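Local structure of STING-associated CdnE c-di-GMP synthase (Flavobacteriaceae, 6WT8) at residues 71-76 / 171-176; 202-207 / 215-220; 45-50 / 355-360. The protein probably joins guanosine nucleotides into c-di-GMP, the cyclic dinucleotide signal read by a partner STING protein in CBASS immunity. All coordinates share one frame; numbering follows the deposited sequence.

Contact 1. Residues 71-76 / 171-176; sequences NKVEAH and STYKTV
His-76 meets Thr-172 and Tyr-173 tip to tip, and van der Waals and CH-pi contacts carry the meeting. The CH-pi contact comes from Thr-172 CG2, which lies 3.5 Å from the centroid of the His-76 ring and over its face, displaced a little toward the NE2 and CE1 rim. The threonine rotamer explains this approach. OG1 stands beside its own backbone N (chi1 -59°) and bonds to Val-168 O one turn back in helix 154-172, while the methyl group is turned to the imidazole. The same methyl also lies over a face of the Tyr-173 ring, so it fills the angle between two rings whose planes are 86° apart.

At the imidazole edge the contact is closer: Tyr-173 OH comes up near the ring plane, 3.2 Å from His-76 CD2, and touches carbon rather than a ring nitrogen. An alanine at His-76 would remove the ring and would probably leave a gap beside the Thr-172 methyl, with the Tyr-173 hydroxyl end freer to shift.

Apolar contact completes the patch: Val-73 CG2 lies 4.3 Å from Tyr-173 CZ, and the same valine also touches Val-188, Leu-107 and Leu-169. The extended Lys-72 chain leads away and hands NZ to Glu-190 O.

Tyr-173, in the turn after helix 154-172, also touches Val-186 of strand 184-189. The turn thus lies against helix 60-81 beside strand 184-189 of the mixed sheet, in an alpha/beta layer consistent with the nucleotidyltransferase core of CD-NTases.

Contact 2. Residues 202-207 / 215-220; sequences YYKSVD and SRKGIQ
Strands 192-204 and 218-221 pair antiparallel here, across the short connection that carries helix 206-211, so this is a sheet contact formed by neighbours in the chain. Tyr-203 and Gly-218 make the hydrogen-bonded pair. Tyr-203 N donates to Gly-218 O at 2.9 Å from well above the carbonyl plane, whereas Gly-218 N meets Tyr-203 O within the plane of that carbonyl. Tyr-202 and Ile-219 follow as a non-hydrogen-bonded pair with diverging side chains. The short strand segments run at 132° to each other, and beyond Tyr-203 on one strand and ahead of Gly-218 on the other, water takes over the bridging: one molecule donates to Tyr-203 O and Arg-216 O and accepts from Ser-205 N, and a second links Ser-205 OG to Arg-216 O.

The main side-chain contact lies beside the pairing. Lys-217 bends at chi3 (66°), which sets CE over one face of the Tyr-202 ring, 3.4 Å from its centroid. NZ follows over the same ring as a cation-pi partner at 3.9 Å from the centroid, almost on the ring normal, while Gly-218 O sits at the ring edge, in plane. Lys-204 runs alongside Lys-217, pointing the same way, with the two NZ atoms 4.8 Å apart; the ring face would probably ease this like-charge approach. On the Tyr-203 side, Gln-220 OE1 lies 3.5 Å from Tyr-203 CD1, with ring and amide planes 82° apart, and Gln-220 NE2 is hydrogen-bonded to Asn-230 O.

Tyr-202 OH reaches Asp-86 of strand 85-90. Ser-205 N-caps helix 206-211 through Phe-208 N, Arg-216 pairs with Asp-213 and packs on Leu-237 of helix 235-248, and strand 114-117 bonds to the backbone of Tyr-202 and Lys-204 through Glu-116.

Contact 3. Residues 45-50 / 355-360; sequences SDVSIY and ADLHNQ
The carboxamide of Gln-360 is the flat group that reaches Ser-45, and it does so with its oxygen: OE1 lies 3.6 Å from Ser-45 CB. The bend at chi2 (-71°) places CD beside the serine methylene, and Gln-360 CG also touches it, 4.0 Å from the same Ser-45 CB. A water accepts from Asp-46 N and donates weakly to Gln-360 OE1, a weak link from the start of helix 46-56 to the glutamine side chain. The carboxylate of Asp-356 is turned to other partners: OD2 is hydrogen-bonded to Tyr-5 OH, at the start of helix 5-16, and to Ser-1 OG at the N-terminus, while the backbone O and CB of this residue come near Val-47.

Two helix ends meet here. Helix 46-56 starts against the last turns of helix 336-360, with the axes of the short segments 9.8 Å apart at a signed crossing angle of -135°. Ser-45 is the N-cap of the first helix: Ser-48 N donates to Ser-45 OG at 3.2 Å, and the same hydroxyl is bonded to Ile-42 O. Ser-48 OG, in turn, is engaged by Tyr-298 OH and Glu-43 O.

Between the helices the apolar core is Val-47 on Leu-357. Val-47 CG1 stands between its backbone N and carbonyl carbon (chi1 54°) and presses on Leu-357 CD2 at 3.5 Å, closer than carbons usually lie. CG2 of the valine rests 4.0 Å from Leu-357 CG, so both valine methyls touch the CG and CD2 side of the leucine. Val-47 and Gln-360 pass in opposite directions, with Val-47 CG1 3.9 Å from Gln-360 CG. Leu-357 also touches Phe-37, Ile-42 and Leu-299, and Val-47 touches Tyr-5 of helix 5-16.

Contacts 1 and 2 follow one another along the chain, and both lie within the long loop that contact 3 closes between helix 46-56 and the last helix, 336-360. The centres of contacts 1 and 2 are about 28 Å apart. Both belong to the region of the mixed sheet: contact 2 is part of it through strands 192-204 and 218-221, and contact 1 packs beside strand 184-189, which pairs with 192-204. Contact 3 lies in helical territory, about 46 Å and 45 Å from them between centres. Helix 46-56 of contact 3 is followed directly by helix 60-81 of contact 1. Contact 3 thus ties an early helix to the last one, at a distance from the sheet.

Contact 1. Residues 71-76 / 171-176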
loop_
_atom_site.group_PDB
_atom_site.type_symbol
_atom_site.label_atom_id
_atom_site.label_comp_id
_atom_site.label_asym_id
_atom_site.label_seq_id
_atom_site.Cartn_x
_atom_site.Cartn_y
_atom_site.Cartn_z
ATOM N N ASN A 71 5.514 -2.129 -17.395
ATOM C CA ASN A 71 5.172 -3.131 -18.420
ATOM C C ASN A 71 6.280 -3.269 -19.472
ATOM O O ASN A 71 6.551 -4.386 -19.964
ATOM C CB ASN A 71 3.867 -2.760 -19.138
ATOM C CG ASN A 71 2.629 -2.951 -18.261
ATOM O OD1 ASN A 71 2.667 -3.606 -17.229
ATOM N ND2 ASN A 71 1.499 -2.365 -18.690
ATOM N N LYS A 72 6.892 -2.152 -19.878
ATOM C CA LYS A 72 7.991 -2.214 -20.844
ATOM C C LYS A 72 9.167 -2.994 -20.270
ATOM O O LYS A 72 9.774 -3.828 -20.971
ATOM C CB LYS A 72 8.440 -0.819 -21.261
ATOM C CG LYS A 72 7.335 -0.141 -22.033
ATOM C CD LYS A 72 7.800 1.138 -22.648
ATOM C CE LYS A 72 6.673 1.705 -23.545
ATOM N NZ LYS A 72 7.166 2.868 -24.372
ATOM N N VAL A 73 9.517 -2.739 -18.997
ATOM C CA VAL A 73 10.582 -3.525 -18.349
ATOM C C VAL A 73 10.220 -5.010 -18.328
ATOM O O VAL A 73 11.073 -5.886 -18.608
ATOM C CB VAL A 73 10.832 -2.994 -16.928
ATOM C CG1 VAL A 73 11.887 -3.809 -16.206
ATOM C CG2 VAL A 73 11.320 -1.550 -17.007
ATOM N N GLU A 74 8.982 -5.324 -17.914
ATOM C CA GLU A 74 8.541 -6.719 -17.864
ATOM C C GLU A 74 8.742 -7.425 -19.196
ATOM O O GLU A 74 9.180 -8.584 -19.209
ATOM C CB GLU A 74 7.045 -6.778 -17.464
ATOM C CG GLU A 74 6.585 -8.229 -17.437
ATOM C CD GLU A 74 5.131 -8.416 -17.003
ATOM O OE1 GLU A 74 4.680 -7.776 -16.045
ATOM O OE2 GLU A 74 4.437 -9.267 -17.625
ATOM N N ALA A 75 8.446 -6.762 -20.318
ATOM C CA ALA A 75 8.573 -7.449 -21.609
ATOM C C ALA A 75 10.013 -7.911 -21.843
ATOM O O ALA A 75 10.253 -9.019 -22.335
ATOM C CB ALA A 75 8.138 -6.533 -22.753
ATOM N N HIS A 76 10.991 -7.086 -21.468
ATOM C CA HIS A 76 12.391 -7.498 -21.623
ATOM C C HIS A 76 12.740 -8.672 -20.710
ATOM O O HIS A 76 13.407 -9.638 -21.127
ATOM C CB HIS A 76 13.316 -6.316 -21.325
ATOM C CG HIS A 76 13.243 -5.236 -22.345
ATOM N ND1 HIS A 76 13.740 -5.400 -23.624
ATOM C CD2 HIS A 76 12.708 -3.989 -22.300
ATOM C CE1 HIS A 76 13.502 -4.300 -24.330
ATOM N NE2 HIS A 76 12.860 -3.437 -23.559
ATOM N N SER A 171 21.872 -3.960 -20.778
ATOM C CA SER A 171 22.062 -3.927 -22.222
ATOM C C SER A 171 20.931 -3.211 -22.942
ATOM O O SER A 171 21.101 -2.841 -24.110
ATOM C CB SER A 171 22.218 -5.350 -22.761
ATOM O OG SER A 171 21.028 -6.072 -22.743
ATOM N N THR A 172 19.808 -2.958 -22.270
ATOM C CA THR A 172 18.605 -2.348 -22.830
ATOM C C THR A 172 18.485 -0.879 -22.471
ATOM O O THR A 172 18.155 -0.052 -23.330
ATOM C CB THR A 172 17.358 -3.078 -22.313
ATOM O OG1 THR A 172 17.415 -4.454 -22.671
ATOM C CG2 THR A 172 16.073 -2.444 -22.867
ATOM N N TYR A 173 18.810 -0.524 -21.237
ATOM C CA TYR A 173 18.604 0.822 -20.728
ATOM C C TYR A 173 19.935 1.480 -20.406
ATOM O O TYR A 173 20.831 0.853 -19.827
ATOM C CB TYR A 173 17.703 0.795 -19.461
ATOM C CG TYR A 173 16.319 0.272 -19.751
ATOM C CD1 TYR A 173 15.360 1.100 -20.341
ATOM C CD2 TYR A 173 15.995 -1.067 -19.530
ATOM C CE1 TYR A 173 14.099 0.610 -20.652
ATOM C CE2 TYR A 173 14.684 -1.556 -19.812
ATOM C CZ TYR A 173 13.773 -0.707 -20.396
ATOM O OH TYR A 173 12.529 -1.215 -20.708
ATOM N N LYS A 174 20.054 2.756 -20.772
ATOM C CA LYS A 174 21.287 3.500 -20.526
ATOM C C LYS A 174 21.662 3.549 -19.046
ATOM O O LYS A 174 22.843 3.428 -18.702
ATOM C CB LYS A 174 21.147 4.918 -21.085
ATOM C CG LYS A 174 22.344 5.779 -20.857
ATOM C CD LYS A 174 22.036 7.245 -21.180
ATOM C CE LYS A 174 23.278 8.114 -21.067
ATOM N NZ LYS A 174 24.140 7.971 -22.271
ATOM N N THR A 175 20.698 3.810 -18.158
ATOM C CA THR A 175 20.998 4.035 -16.747
ATOM C C THR A 175 20.267 2.994 -15.918
ATOM O O THR A 175 19.030 2.968 -15.903
ATOM C CB THR A 175 20.572 5.432 -16.321
ATOM O OG1 THR A 175 21.224 6.376 -17.170
ATOM C CG2 THR A 175 20.959 5.720 -14.873
ATOM N N VAL A 176 21.037 2.105 -15.287
ATOM C CA VAL A 176 20.550 1.016 -14.446
ATOM C C VAL A 176 21.484 0.910 -13.245
ATOM O O VAL A 176 22.699 0.747 -13.425
ATOM C CB VAL A 176 20.540 -0.328 -15.194
ATOM C CG1 VAL A 176 20.077 -1.475 -14.276
ATOM C CG2 VAL A 176 19.668 -0.256 -16.364
#

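Contact 2. Residues 202-207 / 215-220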
loop_
_atom_site.group_PDB
_atom_site.type_symbol
_atom_site.label_atom_id
_atom_site.label_comp_id
_atom_site.label_asym_id
_atom_site.label_seq_id
_atom_site.Cartn_x
_atom_site.Cartn_y
_atom_site.Cartn_z
ATOM N N TYR A 202 8.066 -17.372 -3.980
ATOM C CA TYR A 202 6.797 -17.386 -3.245
ATOM C C TYR A 202 6.944 -18.026 -1.876
ATOM O O TYR A 202 7.766 -18.904 -1.638
ATOM C CB TYR A 202 5.728 -18.192 -3.993
ATOM C CG TYR A 202 5.163 -17.545 -5.200
ATOM C CD1 TYR A 202 4.459 -16.373 -5.090
ATOM C CD2 TYR A 202 5.366 -18.134 -6.468
ATOM C CE1 TYR A 202 3.875 -15.754 -6.215
ATOM C CE2 TYR A 202 4.817 -17.530 -7.600
ATOM C CZ TYR A 202 4.078 -16.362 -7.465
ATOM O OH TYR A 202 3.490 -15.719 -8.567
ATOM N N TYR A 203 6.017 -17.636 -1.001
ATOM C CA TYR A 203 5.792 -18.325 0.258
ATOM C C TYR A 203 4.310 -18.609 0.381
ATOM O O TYR A 203 3.479 -17.679 0.313
ATOM C CB TYR A 203 6.274 -17.482 1.442
ATOM C CG TYR A 203 6.009 -18.153 2.775
ATOM C CD1 TYR A 203 6.921 -19.040 3.290
ATOM C CD2 TYR A 203 4.851 -17.873 3.487
ATOM C CE1 TYR A 203 6.704 -19.675 4.522
ATOM C CE2 TYR A 203 4.596 -18.512 4.710
ATOM C CZ TYR A 203 5.543 -19.389 5.221
ATOM O OH TYR A 203 5.336 -20.029 6.446
ATOM N N LYS A 204 3.992 -19.885 0.583
ATOM C CA LYS A 204 2.595 -20.328 0.745
ATOM C C LYS A 204 2.246 -20.487 2.220
ATOM O O LYS A 204 2.743 -21.406 2.892
ATOM C CB LYS A 204 2.364 -21.649 0.002
ATOM C CG LYS A 204 2.553 -21.512 -1.493
ATOM C CD LYS A 204 2.365 -22.866 -2.234
ATOM C CE LYS A 204 2.870 -22.691 -3.682
ATOM N NZ LYS A 204 3.088 -23.986 -4.428
ATOM N N SER A 205 1.370 -19.594 2.703
ATOM C CA SER A 205 0.870 -19.715 4.072
ATOM C C SER A 205 -0.254 -20.744 4.147
ATOM O O SER A 205 -0.776 -21.191 3.140
ATOM C CB SER A 205 0.338 -18.372 4.556
ATOM O OG SER A 205 -0.813 -18.037 3.785
ATOM N N VAL A 206 -0.592 -21.153 5.365
ATOM C CA VAL A 206 -1.761 -22.005 5.560
ATOM C C VAL A 206 -3.022 -21.336 5.018
ATOM O O VAL A 206 -3.850 -21.998 4.369
ATOM C CB VAL A 206 -1.916 -22.364 7.043
ATOM C CG1 VAL A 206 -3.228 -23.158 7.222
ATOM C CG2 VAL A 206 -0.679 -23.173 7.505
ATOM N N ASP A 207 -3.188 -20.026 5.248
ATOM C CA ASP A 207 -4.397 -19.378 4.734
ATOM C C ASP A 207 -4.441 -19.386 3.203
ATOM O O ASP A 207 -5.524 -19.572 2.603
ATOM C CB ASP A 207 -4.502 -17.958 5.296
ATOM C CG ASP A 207 -5.044 -17.931 6.727
ATOM O OD1 ASP A 207 -5.685 -18.915 7.186
ATOM O OD2 ASP A 207 -4.809 -16.907 7.388
ATOM N N SER A 215 -4.208 -13.495 -3.947
ATOM C CA SER A 215 -3.722 -12.332 -3.230
ATOM C C SER A 215 -3.079 -12.702 -1.905
ATOM O O SER A 215 -2.384 -11.863 -1.309
ATOM C CB SER A 215 -4.869 -11.343 -2.990
ATOM O OG SER A 215 -5.892 -11.921 -2.173
ATOM N N ARG A 216 -3.354 -13.909 -1.404
ATOM C CA ARG A 216 -2.752 -14.340 -0.140
ATOM C C ARG A 216 -1.366 -14.938 -0.322
ATOM O O ARG A 216 -0.723 -15.259 0.667
ATOM C CB ARG A 216 -3.634 -15.367 0.532
ATOM C CG ARG A 216 -4.997 -14.816 0.960
ATOM C CD ARG A 216 -5.801 -15.973 1.553
ATOM N NE ARG A 216 -7.230 -15.689 1.781
ATOM C CZ ARG A 216 -7.707 -15.222 2.926
ATOM N NH1 ARG A 216 -6.889 -14.949 3.949
ATOM N NH2 ARG A 216 -9.031 -15.064 3.058
ATOM N N LYS A 217 -0.887 -15.067 -1.549
ATOM C CA LYS A 217 0.463 -15.586 -1.749
ATOM C C LYS A 217 1.496 -14.580 -1.271
ATOM O O LYS A 217 1.379 -13.377 -1.547
ATOM C CB LYS A 217 0.697 -15.899 -3.225
ATOM C CG LYS A 217 -0.146 -17.001 -3.765
ATOM C CD LYS A 217 0.232 -17.387 -5.197
ATOM C CE LYS A 217 1.598 -17.986 -5.202
ATOM N NZ LYS A 217 1.752 -19.456 -5.384
ATOM N N GLY A 218 2.507 -15.064 -0.533
ATOM C CA GLY A 218 3.556 -14.215 -0.015
ATOM C C GLY A 218 4.785 -14.249 -0.903
ATOM O O GLY A 218 4.913 -15.116 -1.788
ATOM N N ILE A 219 5.650 -13.259 -0.690
ATOM C CA ILE A 219 6.957 -13.312 -1.343
ATOM C C ILE A 219 8.057 -13.198 -0.311
ATOM O O ILE A 219 7.924 -12.574 0.746
ATOM C CB ILE A 219 7.122 -12.226 -2.424
ATOM C CG1 ILE A 219 6.958 -10.795 -1.846
ATOM C CG2 ILE A 219 6.124 -12.480 -3.592
ATOM C CD1 ILE A 219 7.243 -9.711 -2.883
ATOM N N GLN A 220 9.201 -13.793 -0.658
ATOM C CA GLN A 220 10.448 -13.652 0.103
ATOM C C GLN A 220 11.466 -13.104 -0.875
ATOM O O GLN A 220 11.881 -13.794 -1.813
ATOM C CB GLN A 220 10.900 -14.992 0.722
ATOM C CG GLN A 220 9.950 -15.452 1.824
ATOM C CD GLN A 220 10.481 -16.595 2.636
ATOM O OE1 GLN A 220 10.037 -17.735 2.458
ATOM N NE2 GLN A 220 11.454 -16.328 3.538
HETATM O O HOH W 1 0.927 -17.399 1.163
HETATM O O HOH W 2 -1.466 -15.469 3.358
#

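Contact 3. Residues 45-50 / 355-360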
loop_
_atom_site.group_PDB
_atom_site.type_symbol
_atom_site.label_atom_id
_atom_site.label_comp_id
_atom_site.label_asym_id
_atom_site.label_seq_id
_atom_site.Cartn_x
_atom_site.Cartn_y
_atom_site.Cartn_z
ATOM N N SER A 45 -14.175 27.131 0.209
ATOM C CA SER A 45 -13.215 27.686 1.160
ATOM C C SER A 45 -11.831 27.077 0.946
ATOM O O SER A 45 -11.674 25.961 0.423
ATOM C CB SER A 45 -13.673 27.449 2.596
ATOM O OG SER A 45 -13.594 26.073 2.957
ATOM N N ASP A 46 -10.793 27.820 1.364
ATOM C CA ASP A 46 -9.439 27.300 1.216
ATOM C C ASP A 46 -9.260 25.999 1.988
ATOM O O ASP A 46 -8.630 25.065 1.474
ATOM C CB ASP A 46 -8.379 28.313 1.675
ATOM C CG ASP A 46 -8.197 29.484 0.696
ATOM O OD1 ASP A 46 -8.776 29.461 -0.419
ATOM O OD2 ASP A 46 -7.458 30.434 1.054
ATOM N N VAL A 47 -9.833 25.901 3.199
ATOM C CA VAL A 47 -9.644 24.658 3.973
ATOM C C VAL A 47 -10.301 23.479 3.258
ATOM O O VAL A 47 -9.723 22.376 3.169
ATOM C CB VAL A 47 -10.164 24.816 5.424
ATOM C CG1 VAL A 47 -11.615 25.303 5.533
ATOM C CG2 VAL A 47 -9.990 23.508 6.215
ATOM N N SER A 48 -11.493 23.698 2.704
ATOM C CA SER A 48 -12.167 22.632 1.951
ATOM C C SER A 48 -11.371 22.238 0.710
ATOM O O SER A 48 -11.263 21.050 0.380
ATOM C CB SER A 48 -13.558 23.074 1.537
ATOM O OG SER A 48 -14.037 22.124 0.599
ATOM N N ILE A 49 -10.850 23.220 -0.032
ATOM C CA ILE A 49 -10.053 22.866 -1.213
ATOM C C ILE A 49 -8.822 22.055 -0.828
ATOM O O ILE A 49 -8.442 21.084 -1.507
ATOM C CB ILE A 49 -9.679 24.146 -1.981
ATOM C CG1 ILE A 49 -10.951 24.778 -2.515
ATOM C CG2 ILE A 49 -8.740 23.843 -3.110
ATOM C CD1 ILE A 49 -10.676 26.216 -2.997
ATOM N N TYR A 50 -8.164 22.445 0.261
ATOM C CA TYR A 50 -7.033 21.657 0.739
ATOM C C TYR A 50 -7.452 20.220 1.030
ATOM O O TYR A 50 -6.734 19.274 0.681
ATOM C CB TYR A 50 -6.459 22.298 1.997
ATOM C CG TYR A 50 -5.381 21.469 2.678
ATOM C CD1 TYR A 50 -4.201 21.145 2.016
ATOM C CD2 TYR A 50 -5.570 21.015 3.971
ATOM C CE1 TYR A 50 -3.159 20.346 2.653
ATOM C CE2 TYR A 50 -4.548 20.236 4.615
ATOM C CZ TYR A 50 -3.383 19.920 3.949
ATOM O OH TYR A 50 -2.344 19.176 4.530
ATOM N N ALA A 355 -11.776 22.866 13.315
ATOM C CA ALA A 355 -12.092 24.178 13.854
ATOM C C ALA A 355 -12.158 25.221 12.743
ATOM O O ALA A 355 -13.016 26.116 12.772
ATOM C CB ALA A 355 -11.072 24.590 14.918
ATOM N N ASP A 356 -11.234 25.149 11.780
ATOM C CA ASP A 356 -11.227 26.123 10.696
ATOM C C ASP A 356 -12.432 25.950 9.772
ATOM O O ASP A 356 -12.963 26.943 9.249
ATOM C CB ASP A 356 -9.920 26.014 9.913
ATOM C CG ASP A 356 -8.724 26.485 10.718
ATOM O OD1 ASP A 356 -8.903 27.362 11.625
ATOM O OD2 ASP A 356 -7.595 26.033 10.465
ATOM N N LEU A 357 -12.870 24.699 9.542
ATOM C CA LEU A 357 -14.128 24.485 8.813
ATOM C C LEU A 357 -15.305 25.101 9.554
ATOM O O LEU A 357 -16.175 25.747 8.940
ATOM C CB LEU A 357 -14.380 23.006 8.617
ATOM C CG LEU A 357 -13.528 22.334 7.547
ATOM C CD1 LEU A 357 -13.552 20.828 7.756
ATOM C CD2 LEU A 357 -13.976 22.787 6.114
ATOM N N HIS A 358 -15.379 24.875 10.868
ATOM C CA HIS A 358 -16.460 25.497 11.649
ATOM C C HIS A 358 -16.442 27.010 11.507
ATOM O O HIS A 358 -17.508 27.644 11.357
ATOM C CB HIS A 358 -16.363 25.121 13.124
ATOM C CG HIS A 358 -16.950 23.785 13.456
ATOM N ND1 HIS A 358 -18.220 23.410 13.075
ATOM C CD2 HIS A 358 -16.444 22.739 14.159
ATOM C CE1 HIS A 358 -18.465 22.185 13.512
ATOM N NE2 HIS A 358 -17.402 21.754 14.170
ATOM N N ASN A 359 -15.254 27.620 11.512
ATOM C CA ASN A 359 -15.215 29.079 11.447
ATOM C C ASN A 359 -15.574 29.589 10.051
ATOM O O ASN A 359 -16.140 30.683 9.918
ATOM C CB ASN A 359 -13.853 29.604 11.889
ATOM C CG ASN A 359 -13.550 29.290 13.353
ATOM O OD1 ASN A 359 -14.463 29.144 14.182
ATOM N ND2 ASN A 359 -12.264 29.200 13.686
ATOM N N GLN A 360 -15.281 28.817 9.005
ATOM C CA GLN A 360 -15.709 29.196 7.661
ATOM C C GLN A 360 -17.220 29.114 7.527
ATOM O O GLN A 360 -17.835 29.948 6.853
ATOM C CB GLN A 360 -15.032 28.307 6.612
ATOM C CG GLN A 360 -13.545 28.557 6.435
ATOM C CD GLN A 360 -13.263 29.877 5.765
ATOM O OE1 GLN A 360 -13.908 30.240 4.781
ATOM N NE2 GLN A 360 -12.308 30.616 6.302
HETATM O O HOH W 3 -11.190 30.318 2.759
#